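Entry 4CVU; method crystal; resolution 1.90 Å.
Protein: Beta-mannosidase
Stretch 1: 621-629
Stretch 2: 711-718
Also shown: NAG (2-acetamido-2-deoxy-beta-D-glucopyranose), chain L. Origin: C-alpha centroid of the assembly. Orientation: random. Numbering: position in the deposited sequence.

Stretch 1, residues 621-629: TVILRNHHY
Stretch 2, residues 711-718: IWQAPTWA

The contact between residues 621-629 and 711-718 of this beta-mannosidase is a buried meeting of a helix end with an irregular segment, in which one arginine supplies the direct hydrogen bonds while two tryptophans, a proline and two bridging waters complete the fit. It illustrates a general principle: where no strand or helix pairing is available, a cationic side chain can satisfy a free backbone carbonyl and rest on an aromatic ring at once.

The first stretch enters as the last part of a helix. Val622 has phi/psi of -68/-42, and the values drift to -91/-7 at Arg625 before the chain extends at Asn626 (-85/111). Asn626 N donates to Ile623 O at 2.9 Å, while its bond to Val622 O at 3.3 Å is weak. Beyond, His627 lies at -97/12 and His628 at -104/96, with a cis peptide bond before Tyr629 (-104/152). The second stretch has no regular structure: Trp712 and Ala714 are extended (-167/-175 and -172/158), separated by Gln713 at -91/104, and Pro715 follows at -72/121. The register sets Arg625 against Ala714, with CA atoms 5.6 Å apart, and Asn626 against Pro715, with CA atoms 5.5 Å apart; the two chains run in the same general direction here.

Arg625 is the centre of the contact. Its CA-to-CB bond points toward the other stretch, and its m, t, p rotamer, with chi4 at 95°, brings the guanidinium edge to Gln713 O. Arg625 NE donates to Gln713 O at 3.0 Å and Arg625 NH2 to the same Gln713 O at 2.9 Å, a forked arrangement in which one carbonyl accepts from two nitrogens. One face of the guanidinium lies over Trp712, held by chi1 of 73° (p) and chi2 of -27°. Arg625 CZ is 4.1 Å from the centroid of the Trp712 six-membered ring and 30° off its normal, an off-centre cation-pi contact.

Closer to the backbone, the methyl of Ala714 packs against a carbonyl, with Ala714 CB 3.4 Å from Arg625 O, and Asn626 CB meets Pro715 CG at 3.5 Å, the proline ring being C-gamma endo. Two waters bridge the stretches. Water 1 donates to Arg625 O at 2.7 Å and accepts from Trp712 NE1 at 3.2 Å; water 2 accepts from His627 N at 3.0 Å and donates to Pro715 O at 2.8 Å.

The histidines extend the contact. His627 (chi1 -70°, m) places CE1 3.8 Å from Trp712 CZ2, the rings meeting obliquely at 51°. The next turn is braced by His628 N, which donates to Asn626 OD1 at 2.8 Å. His628 (chi1 -177°, t; chi2 54°) offers its ring face to the edge of Trp717 (chi1 -54°, m; chi2 -106°), with His628 ND1 3.5 Å from Trp717 CZ2 and planes at 64°. The CA-to-CB bond of Tyr629 points away, though the end of its side chain comes nearer; Tyr629 CD2 lies 3.7 Å from C8 of the NAG.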

ATOM      1  N   THR A 621      -5.034  -6.994   9.433  1.00 37.79           N
ATOM      2  CA  THR A 621      -4.163  -5.859   9.656  1.00 37.06           C
ATOM      3  C   THR A 621      -4.832  -4.688  10.404  1.00 36.07           C
ATOM      4  O   THR A 621      -4.201  -4.065  11.241  1.00 34.42           O
ATOM      5  CB  THR A 621      -3.602  -5.335   8.327  1.00 37.42           C
ATOM      6  OG1 THR A 621      -2.819  -6.364   7.739  1.00 36.20           O
ATOM      7  CG2 THR A 621      -2.754  -4.145   8.590  1.00 36.48           C
ATOM      8  N   VAL A 622      -6.093  -4.388  10.113  1.00 35.93           N
ATOM      9  CA  VAL A 622      -6.780  -3.272  10.767  1.00 37.07           C
ATOM     10  C   VAL A 622      -7.003  -3.614  12.262  1.00 38.04           C
ATOM     11  O   VAL A 622      -6.811  -2.767  13.156  1.00 36.45           O
ATOM     12  CB  VAL A 622      -8.110  -2.943  10.045  1.00 37.48           C
ATOM     13  CG1 VAL A 622      -9.064  -2.168  10.924  1.00 37.72           C
ATOM     14  CG2 VAL A 622      -7.857  -2.202   8.724  1.00 36.76           C
ATOM     15  N   ILE A 623      -7.396  -4.861  12.526  1.00 38.73           N
ATOM     16  CA  ILE A 623      -7.582  -5.317  13.910  1.00 38.82           C
ATOM     17  C   ILE A 623      -6.273  -5.219  14.675  1.00 39.37           C
ATOM     18  O   ILE A 623      -6.238  -4.679  15.801  1.00 39.46           O
ATOM     19  CB  ILE A 623      -8.077  -6.767  13.975  1.00 40.73           C
ATOM     20  CG1 ILE A 623      -9.533  -6.855  13.552  1.00 41.06           C
ATOM     21  CG2 ILE A 623      -7.899  -7.341  15.380  1.00 41.68           C
ATOM     22  CD1 ILE A 623      -9.924  -8.260  13.122  1.00 44.07           C
ATOM     23  N   LEU A 624      -5.186  -5.702  14.063  1.00 37.86           N
ATOM     24  CA  LEU A 624      -3.880  -5.724  14.759  1.00 37.64           C
ATOM     25  C   LEU A 624      -3.333  -4.324  15.038  1.00 35.97           C
ATOM     26  O   LEU A 624      -2.464  -4.161  15.875  1.00 35.32           O
ATOM     27  CB  LEU A 624      -2.843  -6.586  14.021  1.00 38.02           C
ATOM     28  CG  LEU A 624      -3.062  -8.106  14.220  1.00 39.44           C
ATOM     29  CD1 LEU A 624      -2.103  -8.957  13.399  1.00 40.48           C
ATOM     30  CD2 LEU A 624      -2.958  -8.461  15.702  1.00 39.60           C
ATOM     31  N   ARG A 625      -3.850  -3.320  14.338  1.00 34.62           N
ATOM     32  CA  ARG A 625      -3.446  -1.933  14.576  1.00 33.26           C
ATOM     33  C   ARG A 625      -4.323  -1.249  15.611  1.00 32.39           C
ATOM     34  O   ARG A 625      -4.011  -0.139  16.069  1.00 32.67           O
ATOM     35  CB  ARG A 625      -3.435  -1.170  13.277  1.00 33.85           C
ATOM     36  CG  ARG A 625      -2.292  -1.593  12.362  1.00 34.85           C
ATOM     37  CD  ARG A 625      -2.481  -1.025  10.980  1.00 35.40           C
ATOM     38  NE  ARG A 625      -2.165   0.410  10.967  1.00 35.84           N
ATOM     39  CZ  ARG A 625      -0.972   0.927  10.636  1.00 35.67           C
ATOM     40  NH1 ARG A 625       0.054   0.158  10.309  1.00 36.76           N
ATOM     41  NH2 ARG A 625      -0.777   2.235  10.695  1.00 35.91           N
ATOM     42  N   ASN A 626      -5.381  -1.901  16.034  1.00 32.42           N
ATOM     43  CA  ASN A 626      -6.192  -1.380  17.138  1.00 32.18           C
ATOM     44  C   ASN A 626      -5.534  -1.845  18.429  1.00 33.35           C
ATOM     45  O   ASN A 626      -5.557  -3.063  18.729  1.00 33.30           O
ATOM     46  CB  ASN A 626      -7.608  -1.912  17.074  1.00 32.89           C
ATOM     47  CG  ASN A 626      -8.522  -1.238  18.084  1.00 32.48           C
ATOM     48  OD1 ASN A 626      -8.065  -0.561  19.034  1.00 31.93           O
ATOM     49  ND2 ASN A 626      -9.795  -1.311  17.821  1.00 32.64           N
ATOM     50  N   HIS A 627      -4.950  -0.902  19.181  1.00 31.27           N
ATOM     51  CA  HIS A 627      -4.316  -1.273  20.418  1.00 32.53           C
ATOM     52  C   HIS A 627      -5.208  -1.048  21.603  1.00 32.34           C
ATOM     53  O   HIS A 627      -4.739  -1.094  22.727  1.00 33.64           O
ATOM     54  CB  HIS A 627      -2.965  -0.599  20.582  1.00 32.65           C
ATOM     55  CG  HIS A 627      -1.930  -1.118  19.629  1.00 32.94           C
ATOM     56  ND1 HIS A 627      -0.670  -0.583  19.524  1.00 33.77           N
ATOM     57  CD2 HIS A 627      -1.971  -2.150  18.753  1.00 34.07           C
ATOM     58  CE1 HIS A 627       0.031  -1.260  18.634  1.00 33.77           C
ATOM     59  NE2 HIS A 627      -0.739  -2.208  18.141  1.00 34.59           N
ATOM     60  N   HIS A 628      -6.475  -0.804  21.336  1.00 33.51           N
ATOM     61  CA  HIS A 628      -7.512  -0.795  22.380  1.00 34.15           C
ATOM     62  C   HIS A 628      -8.258  -2.114  22.218  1.00 36.45           C
ATOM     63  O   HIS A 628      -9.157  -2.187  21.388  1.00 35.57           O
ATOM     64  CB  HIS A 628      -8.478   0.386  22.177  1.00 34.08           C
ATOM     65  CG  HIS A 628      -9.531   0.491  23.250  1.00 34.50           C
ATOM     66  ND1 HIS A 628      -9.217   0.547  24.592  1.00 35.70           N
ATOM     67  CD2 HIS A 628     -10.879   0.611  23.174  1.00 34.88           C
ATOM     68  CE1 HIS A 628     -10.335   0.661  25.305  1.00 35.76           C
ATOM     69  NE2 HIS A 628     -11.357   0.697  24.468  1.00 35.68           N
ATOM     70  N   TYR A 629      -7.927  -3.174  22.970  1.00 38.19           N
ATOM     71  CA  TYR A 629      -7.085  -3.172  24.147  1.00 40.94           C
ATOM     72  C   TYR A 629      -5.700  -3.733  23.852  1.00 41.94           C
ATOM     73  O   TYR A 629      -5.552  -4.575  22.985  1.00 41.80           O
ATOM     74  CB  TYR A 629      -7.724  -4.032  25.237  1.00 43.03           C
ATOM     75  CG  TYR A 629      -8.959  -3.411  25.778  1.00 44.69           C
ATOM     76  CD1 TYR A 629     -10.129  -3.420  25.046  1.00 44.95           C
ATOM     77  CD2 TYR A 629      -8.947  -2.763  27.010  1.00 46.32           C
ATOM     78  CE1 TYR A 629     -11.276  -2.819  25.530  1.00 46.90           C
ATOM     79  CE2 TYR A 629     -10.089  -2.160  27.510  1.00 48.19           C
ATOM     80  CZ  TYR A 629     -11.249  -2.185  26.760  1.00 48.51           C
ATOM     81  OH  TYR A 629     -12.377  -1.589  27.229  1.00 48.85           O
ATOM     82  N   ILE A 711      -0.759   9.295  16.654  1.00 34.12           N
ATOM     83  CA  ILE A 711       0.648   9.010  16.370  1.00 33.69           C
ATOM     84  C   ILE A 711       0.859   8.163  15.107  1.00 34.65           C
ATOM     85  O   ILE A 711       1.972   8.112  14.569  1.00 35.85           O
ATOM     86  CB  ILE A 711       1.275   8.289  17.586  1.00 34.42           C
ATOM     87  CG1 ILE A 711       2.750   8.513  17.634  1.00 34.68           C
ATOM     88  CG2 ILE A 711       0.962   6.820  17.586  1.00 35.49           C
ATOM     89  CD1 ILE A 711       3.419   7.948  18.888  1.00 33.84           C
ATOM     90  N   TRP A 712      -0.214   7.523  14.630  1.00 42.50           N
ATOM     91  CA  TRP A 712      -0.198   6.717  13.405  1.00 42.92           C
ATOM     92  C   TRP A 712      -1.644   6.404  12.968  1.00 40.17           C
ATOM     93  O   TRP A 712      -2.600   6.827  13.614  1.00 39.67           O
ATOM     94  CB  TRP A 712       0.661   5.436  13.575  1.00 42.70           C
ATOM     95  CG  TRP A 712       0.094   4.347  14.426  1.00 42.39           C
ATOM     96  CD1 TRP A 712      -0.777   4.467  15.448  1.00 40.14           C
ATOM     97  CD2 TRP A 712       0.394   2.946  14.316  1.00 42.83           C
ATOM     98  NE1 TRP A 712      -1.046   3.235  15.988  1.00 40.92           N
ATOM     99  CE2 TRP A 712      -0.340   2.286  15.306  1.00 42.00           C
ATOM    100  CE3 TRP A 712       1.198   2.194  13.468  1.00 44.31           C
ATOM    101  CZ2 TRP A 712      -0.293   0.888  15.478  1.00 43.05           C
ATOM    102  CZ3 TRP A 712       1.237   0.787  13.636  1.00 44.93           C
ATOM    103  CH2 TRP A 712       0.489   0.166  14.648  1.00 43.48           C
ATOM    104  N   GLN A 713      -1.795   5.588  11.937  1.00 40.84           N
ATOM    105  CA  GLN A 713      -3.096   5.328  11.315  1.00 40.41           C
ATOM    106  C   GLN A 713      -3.779   4.122  11.955  1.00 41.14           C
ATOM    107  O   GLN A 713      -3.415   2.984  11.688  1.00 41.22           O
ATOM    108  CB  GLN A 713      -2.901   5.132   9.815  1.00 42.16           C
ATOM    109  CG  GLN A 713      -2.183   6.279   9.172  1.00 42.37           C
ATOM    110  CD  GLN A 713      -0.725   6.121   9.213  1.00 44.13           C
ATOM    111  OE1 GLN A 713      -0.180   5.416  10.085  1.00 44.65           O
ATOM    112  NE2 GLN A 713      -0.043   6.747   8.256  1.00 44.37           N
ATOM    113  N   ALA A 714      -4.778   4.368  12.795  1.00 39.55           N
ATOM    114  CA  ALA A 714      -5.297   3.307  13.597  1.00 39.86           C
ATOM    115  C   ALA A 714      -6.537   3.772  14.312  1.00 39.22           C
ATOM    116  O   ALA A 714      -6.741   4.961  14.490  1.00 40.27           O
ATOM    117  CB  ALA A 714      -4.226   2.880  14.631  1.00 40.38           C
ATOM    118  N   PRO A 715      -7.391   2.846  14.725  1.00 40.37           N
ATOM    119  CA  PRO A 715      -8.576   3.299  15.466  1.00 39.92           C
ATOM    120  C   PRO A 715      -8.200   3.757  16.858  1.00 40.53           C
ATOM    121  O   PRO A 715      -7.598   2.995  17.613  1.00 41.63           O
ATOM    122  CB  PRO A 715      -9.476   2.084  15.491  1.00 40.47           C
ATOM    123  CG  PRO A 715      -8.618   0.942  15.256  1.00 40.99           C
ATOM    124  CD  PRO A 715      -7.374   1.392  14.542  1.00 41.74           C
ATOM    125  N   THR A 716      -8.504   5.017  17.178  1.00 40.32           N
ATOM    126  CA  THR A 716      -8.200   5.576  18.512  1.00 39.00           C
ATOM    127  C   THR A 716      -9.202   6.617  19.013  1.00 36.83           C
ATOM    128  O   THR A 716     -10.237   6.900  18.398  1.00 36.40           O
ATOM    129  CB  THR A 716      -6.847   6.329  18.488  1.00 39.11           C
ATOM    130  OG1 THR A 716      -7.095   7.622  17.924  1.00 40.09           O
ATOM    131  CG2 THR A 716      -5.700   5.570  17.674  1.00 39.77           C
ATOM    132  N   TRP A 717      -8.849   7.269  20.096  1.00 36.11           N
ATOM    133  CA  TRP A 717      -9.650   8.366  20.663  1.00 35.70           C
ATOM    134  C   TRP A 717      -9.382   9.745  19.984  1.00 34.99           C
ATOM    135  O   TRP A 717      -9.974  10.758  20.379  1.00 35.07           O
ATOM    136  CB  TRP A 717      -9.407   8.483  22.177  1.00 35.68           C
ATOM    137  CG  TRP A 717      -9.604   7.248  23.009  1.00 35.35           C
ATOM    138  CD1 TRP A 717     -10.676   6.997  23.854  1.00 34.85           C
ATOM    139  CD2 TRP A 717      -8.706   6.134  23.187  1.00 36.27           C
ATOM    140  NE1 TRP A 717     -10.538   5.790  24.442  1.00 36.10           N
ATOM    141  CE2 TRP A 717      -9.337   5.235  24.085  1.00 36.23           C
ATOM    142  CE3 TRP A 717      -7.472   5.777  22.637  1.00 35.86           C
ATOM    143  CZ2 TRP A 717      -8.778   4.005  24.431  1.00 37.46           C
ATOM    144  CZ3 TRP A 717      -6.902   4.564  22.994  1.00 37.70           C
ATOM    145  CH2 TRP A 717      -7.560   3.677  23.887  1.00 37.63           C
ATOM    146  N   ALA A 718      -8.487   9.794  18.981  1.00 34.30           N
ATOM    147  CA  ALA A 718      -8.103  11.050  18.368  1.00 33.58           C
ATOM    148  C   ALA A 718      -9.247  11.746  17.671  1.00 33.13           C
ATOM    149  O   ALA A 718     -10.212  11.091  17.219  1.00 33.63           O
ATOM    150  CB  ALA A 718      -6.955  10.803  17.359  1.00 34.18           C
TER
HETATM  151  C1  NAG L1007      -4.798  -8.929  26.952  1.00 41.26           C
HETATM  152  C2  NAG L1007      -5.937  -9.082  27.920  1.00 40.50           C
HETATM  153  C3  NAG L1007      -5.422  -9.709  29.205  1.00 41.32           C
HETATM  154  C4  NAG L1007      -4.713 -11.017  28.847  1.00 43.45           C
HETATM  155  C5  NAG L1007      -3.644 -10.770  27.779  1.00 45.98           C
HETATM  156  C6  NAG L1007      -2.918 -12.037  27.343  1.00 45.02           C
HETATM  157  C7  NAG L1007      -7.835  -7.548  28.256  1.00 43.06           C
HETATM  158  C8  NAG L1007      -8.283  -6.120  28.475  1.00 45.32           C
HETATM  159  N2  NAG L1007      -6.525  -7.772  28.138  1.00 42.70           N
HETATM  160  O3  NAG L1007      -6.532  -9.894  30.085  1.00 41.69           O
HETATM  161  O4  NAG L1007      -4.098 -11.614  29.982  1.00 46.92           O
HETATM  162  O5  NAG L1007      -4.263 -10.208  26.641  1.00 43.39           O
HETATM  163  O6  NAG L1007      -3.873 -12.957  26.876  1.00 47.91           O
HETATM  164  O7  NAG L1007      -8.691  -8.421  28.181  1.00 44.38           O
HETATM  165  O   HOH W   1      -3.134   1.718  17.864  1.00 29.15           O
HETATM  166  O   HOH W   2      -5.384   2.048  19.042  1.00 25.95           O